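Tubulin-like protein CetZ (Methanosaeta thermophila, PDB 3ZID) binds GTP as a tubulin/FtsZ-type cytoskeletal GTPase and is probably involved in the control of cell shape. Local coordinates at residues 134-138 and 218-222; 221-225 and 318-322; 274-278 and 315-319. All blocks are in the same frame, centred on the assembly; numbering follows the deposited sequence.

Interaction 1 (134-138 and 218-222); sequences NATIV and LGDFK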
loop_
_atom_site.group_PDB
_atom_site.type_symbol
_atom_site.label_atom_id
_atom_site.label_comp_id
_atom_site.label_asym_id
_atom_site.label_seq_id
_atom_site.Cartn_x
_atom_site.Cartn_y
_atom_site.Cartn_z
ATOM N N ASN A 134 4.360 13.868 16.469
ATOM C CA ASN A 134 3.591 14.832 15.711
ATOM C C ASN A 134 3.468 14.447 14.233
ATOM O O ASN A 134 2.781 15.117 13.467
ATOM C CB ASN A 134 4.202 16.218 15.866
ATOM C CG ASN A 134 4.200 16.698 17.312
ATOM O OD1 ASN A 134 3.252 16.458 18.060
ATOM N ND2 ASN A 134 5.265 17.381 17.708
ATOM N N ALA A 135 4.135 13.367 13.835
ATOM C CA ALA A 135 4.159 12.975 12.424
ATOM C C ALA A 135 2.896 12.277 11.924
ATOM O O ALA A 135 2.213 11.577 12.667
ATOM C CB ALA A 135 5.373 12.101 12.142
ATOM N N THR A 136 2.609 12.470 10.645
ATOM C CA THR A 136 1.574 11.724 9.966
ATOM C C THR A 136 2.274 10.526 9.338
ATOM O O THR A 136 3.187 10.691 8.518
ATOM C CB THR A 136 0.928 12.562 8.890
ATOM O OG1 THR A 136 0.281 13.681 9.495
ATOM C CG2 THR A 136 -0.085 11.730 8.085
ATOM N N ILE A 137 1.892 9.326 9.760
ATOM C CA ILE A 137 2.562 8.101 9.315
ATOM C C ILE A 137 1.579 7.245 8.542
ATOM O O ILE A 137 0.568 6.818 9.088
ATOM C CB ILE A 137 3.132 7.311 10.489
ATOM C CG1 ILE A 137 4.041 8.214 11.331
ATOM C CG2 ILE A 137 3.890 6.086 9.987
ATOM C CD1 ILE A 137 4.758 7.528 12.478
ATOM N N VAL A 138 1.874 7.013 7.267
ATOM C CA VAL A 138 0.921 6.372 6.371
ATOM C C VAL A 138 1.493 5.118 5.727
ATOM O O VAL A 138 2.409 5.183 4.898
ATOM C CB VAL A 138 0.514 7.339 5.251
ATOM C CG1 VAL A 138 -0.398 6.646 4.244
ATOM C CG2 VAL A 138 -0.149 8.588 5.842
ATOM N N LEU A 218 -1.510 19.458 7.089
ATOM C CA LEU A 218 -1.694 18.018 6.865
ATOM C C LEU A 218 -2.972 17.512 7.521
ATOM O O LEU A 218 -3.322 16.334 7.394
ATOM C CB LEU A 218 -0.513 17.229 7.430
ATOM C CG LEU A 218 0.854 17.299 6.780
ATOM C CD1 LEU A 218 1.836 16.544 7.645
ATOM C CD2 LEU A 218 0.760 16.645 5.412
ATOM N N GLY A 219 -3.664 18.434 8.184
ATOM C CA GLY A 219 -4.856 18.170 8.973
ATOM C C GLY A 219 -5.991 17.524 8.216
ATOM O O GLY A 219 -6.570 16.531 8.673
ATOM N N ASP A 220 -6.316 18.104 7.061
ATOM C CA ASP A 220 -7.396 17.596 6.221
ATOM C C ASP A 220 -7.083 16.192 5.700
ATOM O O ASP A 220 -7.924 15.289 5.735
ATOM C CB ASP A 220 -7.685 18.554 5.067
ATOM C CG ASP A 220 -8.263 19.883 5.539
ATOM O OD1 ASP A 220 -8.313 20.121 6.767
ATOM O OD2 ASP A 220 -8.670 20.691 4.678
ATOM N N PHE A 221 -5.852 16.005 5.264
ATOM C CA PHE A 221 -5.396 14.697 4.827
ATOM C C PHE A 221 -5.531 13.673 5.965
ATOM O O PHE A 221 -6.089 12.585 5.779
ATOM C CB PHE A 221 -3.959 14.800 4.316
ATOM C CG PHE A 221 -3.370 13.490 3.901
ATOM C CD1 PHE A 221 -3.903 12.781 2.835
ATOM C CD2 PHE A 221 -2.254 12.988 4.547
ATOM C CE1 PHE A 221 -3.353 11.562 2.447
ATOM C CE2 PHE A 221 -1.694 11.778 4.161
ATOM C CZ PHE A 221 -2.246 11.060 3.114
ATOM N N LYS A 222 -5.056 14.029 7.152
ATOM C CA LYS A 222 -5.183 13.121 8.286
ATOM C C LYS A 222 -6.639 12.809 8.574
ATOM O O LYS A 222 -6.980 11.667 8.870
ATOM C CB LYS A 222 -4.532 13.699 9.543
ATOM C CG LYS A 222 -3.035 13.863 9.467
ATOM C CD LYS A 222 -2.529 14.638 10.670
ATOM C CE LYS A 222 -2.513 13.765 11.916
ATOM N NZ LYS A 222 -1.610 12.596 11.758
#
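Lys222 of helix 219-225 and Thr136 at the start of strand 136-143 meet tip to tip. Lys222 NZ donates a hydrogen bond to Thr136 OG1 over 3.1 Å. The lysine chain is bent at its last two torsions (chi3 76°, chi4 61°). This curls it round the hydroxyl, with Lys222 CD only 3.2 Å from Thr136 OG1. Leu218 adds an apolar neighbour, its CD1 lying 3.7 Å from Thr136 OG1. The methyl branch of Thr136 serves the apolar half of the contact: CG2 packs on Lys222 CG at 3.9 Å and comes near the Phe221 ring. Two residues further along the strand, Val138 slants against the same ring, with Val138 CG2 3.9 Å from Phe221 CE2. The other side of the strand belongs to Ile137, which packs on helix 117-131. Lys222 NZ has a second and stronger partner, as it forms a salt bridge with Asp169 OD1. The other oxygen of Asp169 accepts the backbone N-H of Ile137, which ties the acid to the same strand. With an alanine in place of Lys222, Asp169 would probably lose its charged mate and Thr136 OG1 its donor. The contact joins the parallel sheet of the GTPase domain to the short helix that follows the long helix 186-210. The hydroxyl and Asp169 together fix where the lysine end lies, while the packing round Phe221 is apolar and less directional.

Interaction 2 (221-225 and 318-322); sequences FKTVM and SVLSL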
loop_
_atom_site.group_PDB
_atom_site.type_symbol
_atom_site.label_atom_id
_atom_site.label_comp_id
_atom_site.label_asym_id
_atom_site.label_seq_id
_atom_site.Cartn_x
_atom_site.Cartn_y
_atom_site.Cartn_z
ATOM N N PHE A 221 -5.852 16.005 5.264
ATOM C CA PHE A 221 -5.396 14.697 4.827
ATOM C C PHE A 221 -5.531 13.673 5.965
ATOM O O PHE A 221 -6.089 12.585 5.779
ATOM C CB PHE A 221 -3.959 14.800 4.316
ATOM C CG PHE A 221 -3.370 13.490 3.901
ATOM C CD1 PHE A 221 -3.903 12.781 2.835
ATOM C CD2 PHE A 221 -2.254 12.988 4.547
ATOM C CE1 PHE A 221 -3.353 11.562 2.447
ATOM C CE2 PHE A 221 -1.694 11.778 4.161
ATOM C CZ PHE A 221 -2.246 11.060 3.114
ATOM N N LYS A 222 -5.056 14.029 7.152
ATOM C CA LYS A 222 -5.183 13.121 8.286
ATOM C C LYS A 222 -6.639 12.809 8.574
ATOM O O LYS A 222 -6.980 11.667 8.870
ATOM C CB LYS A 222 -4.532 13.699 9.543
ATOM C CG LYS A 222 -3.035 13.863 9.467
ATOM C CD LYS A 222 -2.529 14.638 10.670
ATOM C CE LYS A 222 -2.513 13.765 11.916
ATOM N NZ LYS A 222 -1.610 12.596 11.758
ATOM N N THR A 223 -7.491 13.826 8.494
ATOM C CA THR A 223 -8.931 13.661 8.749
ATOM C C THR A 223 -9.560 12.604 7.835
ATOM O O THR A 223 -10.363 11.781 8.280
ATOM C CB THR A 223 -9.687 15.006 8.575
ATOM O OG1 THR A 223 -9.310 15.917 9.617
ATOM C CG2 THR A 223 -11.193 14.796 8.602
ATOM N N VAL A 224 -9.220 12.654 6.552
ATOM C CA VAL A 224 -9.652 11.640 5.598
ATOM C C VAL A 224 -9.079 10.263 5.967
ATOM O O VAL A 224 -9.820 9.310 6.122
ATOM C CB VAL A 224 -9.254 12.021 4.150
ATOM C CG1 VAL A 224 -9.535 10.872 3.199
ATOM C CG2 VAL A 224 -10.012 13.273 3.711
ATOM N N MET A 225 -7.765 10.179 6.162
ATOM C CA MET A 225 -7.094 8.892 6.347
ATOM C C MET A 225 -7.549 8.173 7.606
ATOM O O MET A 225 -7.558 6.944 7.667
ATOM C CB MET A 225 -5.574 9.082 6.403
ATOM C CG MET A 225 -4.949 9.661 5.130
ATOM S SD MET A 225 -5.133 8.508 3.763
ATOM C CE MET A 225 -4.041 7.218 4.322
ATOM N N SER A 318 -7.537 11.603 -6.095
ATOM C CA SER A 318 -8.519 11.418 -5.046
ATOM C C SER A 318 -7.929 10.572 -3.915
ATOM O O SER A 318 -7.274 9.554 -4.150
ATOM C CB SER A 318 -9.783 10.773 -5.622
ATOM O OG SER A 318 -9.480 9.525 -6.232
ATOM N N VAL A 319 -8.132 11.022 -2.690
ATOM C CA VAL A 319 -7.712 10.252 -1.532
ATOM C C VAL A 319 -9.008 9.828 -0.910
ATOM O O VAL A 319 -9.807 10.663 -0.524
ATOM C CB VAL A 319 -6.871 11.077 -0.531
ATOM C CG1 VAL A 319 -6.405 10.188 0.647
ATOM C CG2 VAL A 319 -5.666 11.756 -1.251
ATOM N N LEU A 320 -9.231 8.523 -0.856
ATOM C CA LEU A 320 -10.482 7.967 -0.347
ATOM C C LEU A 320 -10.247 7.267 0.974
ATOM O O LEU A 320 -9.207 6.655 1.189
ATOM C CB LEU A 320 -11.047 6.932 -1.305
ATOM C CG LEU A 320 -11.473 7.403 -2.684
ATOM C CD1 LEU A 320 -12.097 6.232 -3.434
ATOM C CD2 LEU A 320 -12.453 8.553 -2.546
ATOM N N SER A 321 -11.220 7.398 1.858
ATOM C CA SER A 321 -11.287 6.659 3.098
ATOM C C SER A 321 -12.482 5.710 3.029
ATOM O O SER A 321 -13.567 6.126 2.633
ATOM C CB SER A 321 -11.475 7.661 4.246
ATOM O OG SER A 321 -11.723 7.024 5.478
ATOM N N LEU A 322 -12.306 4.451 3.436
ATOM C CA LEU A 322 -13.373 3.449 3.296
ATOM C C LEU A 322 -14.226 3.318 4.553
ATOM O O LEU A 322 -13.703 3.367 5.665
ATOM C CB LEU A 322 -12.785 2.080 2.941
ATOM C CG LEU A 322 -11.991 2.112 1.633
ATOM C CD1 LEU A 322 -11.469 0.725 1.267
ATOM C CD2 LEU A 322 -12.849 2.726 0.495
#
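This is a buried helix-on-sheet contact, in which Phe221, Val224 and Met225 of helix 219-225 pack on Val319 and Ser321 of strand 315-322. The helix lies between the GTPase sheet and the mixed sheet of the second domain. The axes of segments 221-225 and 318-322 approach to 8.0 Å, with 39° between their N-to-C directions. Val319 CG1 is touched by Phe221 and Met225, and Val224 CG1 lies a little further off. The Phe221 ring presents its edge to it, with Phe221 CE1 3.8 Å from Val319 CG1. Met225 SD touches Val319 CG1 at the same distance, 3.8 Å, the two side chains crossing at about a right angle. Met225 starts out pointing away from the strand, but its chain is bent at chi2 (-65°) and chi3 (-68°), which brings the sulfur back. On the way, Met225 CG lies 3.6 Å above the plane of the Phe221 ring, offset toward its rim. Val224 does point at the strand, and its CG1 rests 3.7 Å from Val319 O and 3.9 Å from Ser321 CB. Phe304 of strand 302-309 also touches Val224, and Leu204 of helix 186-210 reaches Phe221 and Val319. The side-chain chemistry is therefore largely apolar, and shape and burial do most of the joining.

Interaction 3 (274-278 and 315-319); sequences MIVIQ and RVLSV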
loop_
_atom_site.group_PDB
_atom_site.type_symbol
_atom_site.label_atom_id
_atom_site.label_comp_id
_atom_site.label_asym_id
_atom_site.label_seq_id
_atom_site.Cartn_x
_atom_site.Cartn_y
_atom_site.Cartn_z
ATOM N N MET A 274 -10.470 13.425 -0.207
ATOM C CA MET A 274 -9.781 14.657 -0.550
ATOM C C MET A 274 -9.579 14.608 -2.069
ATOM O O MET A 274 -9.005 13.654 -2.595
ATOM C CB MET A 274 -8.436 14.764 0.173
ATOM C CG MET A 274 -7.688 16.096 -0.055
ATOM S SD MET A 274 -6.172 16.204 0.936
ATOM C CE MET A 274 -5.208 14.872 0.262
ATOM N N ILE A 275 -10.124 15.587 -2.781
ATOM C CA ILE A 275 -9.966 15.660 -4.232
ATOM C C ILE A 275 -9.036 16.823 -4.589
ATOM O O ILE A 275 -9.305 17.953 -4.212
ATOM C CB ILE A 275 -11.326 15.871 -4.951
ATOM C CG1 ILE A 275 -12.379 14.858 -4.485
ATOM C CG2 ILE A 275 -11.152 15.833 -6.457
ATOM C CD1 ILE A 275 -12.078 13.443 -4.828
ATOM N N VAL A 276 -7.943 16.544 -5.287
ATOM C CA VAL A 276 -7.002 17.577 -5.692
ATOM C C VAL A 276 -7.037 17.699 -7.202
ATOM O O VAL A 276 -6.870 16.708 -7.905
ATOM C CB VAL A 276 -5.542 17.251 -5.257
ATOM C CG1 VAL A 276 -4.590 18.394 -5.657
ATOM C CG2 VAL A 276 -5.477 17.012 -3.773
ATOM N N ILE A 277 -7.302 18.911 -7.686
ATOM C CA ILE A 277 -7.296 19.211 -9.115
ATOM C C ILE A 277 -6.059 20.028 -9.443
ATOM O O ILE A 277 -5.801 21.065 -8.824
ATOM C CB ILE A 277 -8.510 20.064 -9.543
ATOM C CG1 ILE A 277 -9.792 19.562 -8.890
ATOM C CG2 ILE A 277 -8.631 20.091 -11.081
ATOM C CD1 ILE A 277 -10.400 18.430 -9.631
ATOM N N GLN A 278 -5.289 19.554 -10.406
ATOM C CA GLN A 278 -4.062 20.230 -10.781
ATOM C C GLN A 278 -4.033 20.469 -12.274
ATOM O O GLN A 278 -4.334 19.565 -13.045
ATOM C CB GLN A 278 -2.859 19.383 -10.378
ATOM C CG GLN A 278 -1.520 20.002 -10.715
ATOM C CD GLN A 278 -0.362 19.140 -10.230
ATOM O OE1 GLN A 278 -0.179 18.014 -10.674
ATOM N NE2 GLN A 278 0.395 19.661 -9.281
ATOM N N ARG A 315 -5.175 17.041 -14.164
ATOM C CA ARG A 315 -5.196 15.713 -13.588
ATOM C C ARG A 315 -5.812 15.820 -12.194
ATOM O O ARG A 315 -5.804 16.883 -11.547
ATOM C CB ARG A 315 -3.800 15.089 -13.527
ATOM C CG ARG A 315 -2.790 15.845 -12.679
ATOM C CD ARG A 315 -1.550 14.965 -12.474
ATOM N NE ARG A 315 -0.562 15.617 -11.617
ATOM C CZ ARG A 315 0.567 15.043 -11.212
ATOM N NH1 ARG A 315 0.842 13.802 -11.586
ATOM N NH2 ARG A 315 1.423 15.715 -10.447
ATOM N N VAL A 316 -6.375 14.713 -11.744
ATOM C CA VAL A 316 -7.065 14.688 -10.479
ATOM C C VAL A 316 -6.517 13.553 -9.643
ATOM O O VAL A 316 -6.328 12.431 -10.124
ATOM C CB VAL A 316 -8.589 14.498 -10.665
ATOM C CG1 VAL A 316 -9.290 14.421 -9.309
ATOM C CG2 VAL A 316 -9.170 15.647 -11.490
ATOM N N LEU A 317 -6.267 13.867 -8.387
ATOM C CA LEU A 317 -5.959 12.864 -7.393
ATOM C C LEU A 317 -7.086 12.806 -6.383
ATOM O O LEU A 317 -7.523 13.816 -5.856
ATOM C CB LEU A 317 -4.649 13.192 -6.687
ATOM C CG LEU A 317 -4.282 12.205 -5.565
ATOM C CD1 LEU A 317 -3.653 10.993 -6.154
ATOM C CD2 LEU A 317 -3.329 12.868 -4.593
ATOM N N SER A 318 -7.537 11.603 -6.095
ATOM C CA SER A 318 -8.519 11.418 -5.046
ATOM C C SER A 318 -7.929 10.572 -3.915
ATOM O O SER A 318 -7.274 9.554 -4.150
ATOM C CB SER A 318 -9.783 10.773 -5.622
ATOM O OG SER A 318 -9.480 9.525 -6.232
ATOM N N VAL A 319 -8.132 11.022 -2.690
ATOM C CA VAL A 319 -7.712 10.252 -1.532
ATOM C C VAL A 319 -9.008 9.828 -0.910
ATOM O O VAL A 319 -9.807 10.663 -0.524
ATOM C CB VAL A 319 -6.871 11.077 -0.531
ATOM C CG1 VAL A 319 -6.405 10.188 0.647
ATOM C CG2 VAL A 319 -5.666 11.756 -1.251
#
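Gln278 and Arg315 lie side by side and point the same way at one end of an antiparallel pairing of strands 270-279 and 315-322. Their amide and guanidinium planes are nearly coplanar, 10° apart. Arg315 grips a single oxygen side-on with two nitrogens: NE is 2.6 Å from Gln278 OE1, and NH2 is 2.8 Å from Gln278 OE1. Both bonds lie close to the guanidinium plane, and the one from NH2 falls on a lone pair of the oxygen. Arg315 CG stands between its backbone N and carbonyl carbon (chi1 61°), and from there the chain runs extended to NE, alongside the glutamine. Arg315 NH1 is hydrogen-bonded to Tyr236 OH, and Phe203 makes a cation-pi contact with the arginine. At the far end of the same face, Met274 and Val319 also lie side by side. Met274 CE is 3.5 Å from Val319 CG2, a tight fit. On the reverse face, Ile277 runs beside Val316, with Ile277 CD1 3.6 Å from Val316 CG2, while Ile275 slants across it, CG2 to Val316 CG1 at 3.7 Å. Ile275 CD1 rests 3.6 Å from Ser318 CB; the hydroxyl of Ser318 is hydrogen-bonded to Ser253 O. Six backbone hydrogen bonds join the strands, in the pairs Met274-Val319, Val276-Leu317 and Gln278-Arg315. Strand 302-309 flanks 270-279, and strand 232-238 flanks 315-322, which makes this the central pair of the mixed sheet. The face bearing Met274, Val276, Leu317 and Val319 is covered by helices 186-210 and 219-225. The face bearing Ile277 and Val316 packs on helix 246-252.

Overall arrangement
Interactions 1 and 2 share helix 219-225: the first joins it to the GTPase sheet, the second to the mixed sheet. Their centres are about 10 Å apart, and they touch where Val138 CG1 meets Met225 CE at 3.7 Å. Interaction 3 pairs the strand used in interaction 2 with its neighbour, and its centre lies about 11 Å from that of interaction 2 and 17 Å from that of interaction 1. Phe221 CD1 still reaches Met274 CE at 3.6 Å, so the ring that takes part in interactions 1 and 2 also touches interaction 3. All three lie away from the GDP pocket. Helix 186-210, which packs against each, carries the nucleotide-binding Asn194.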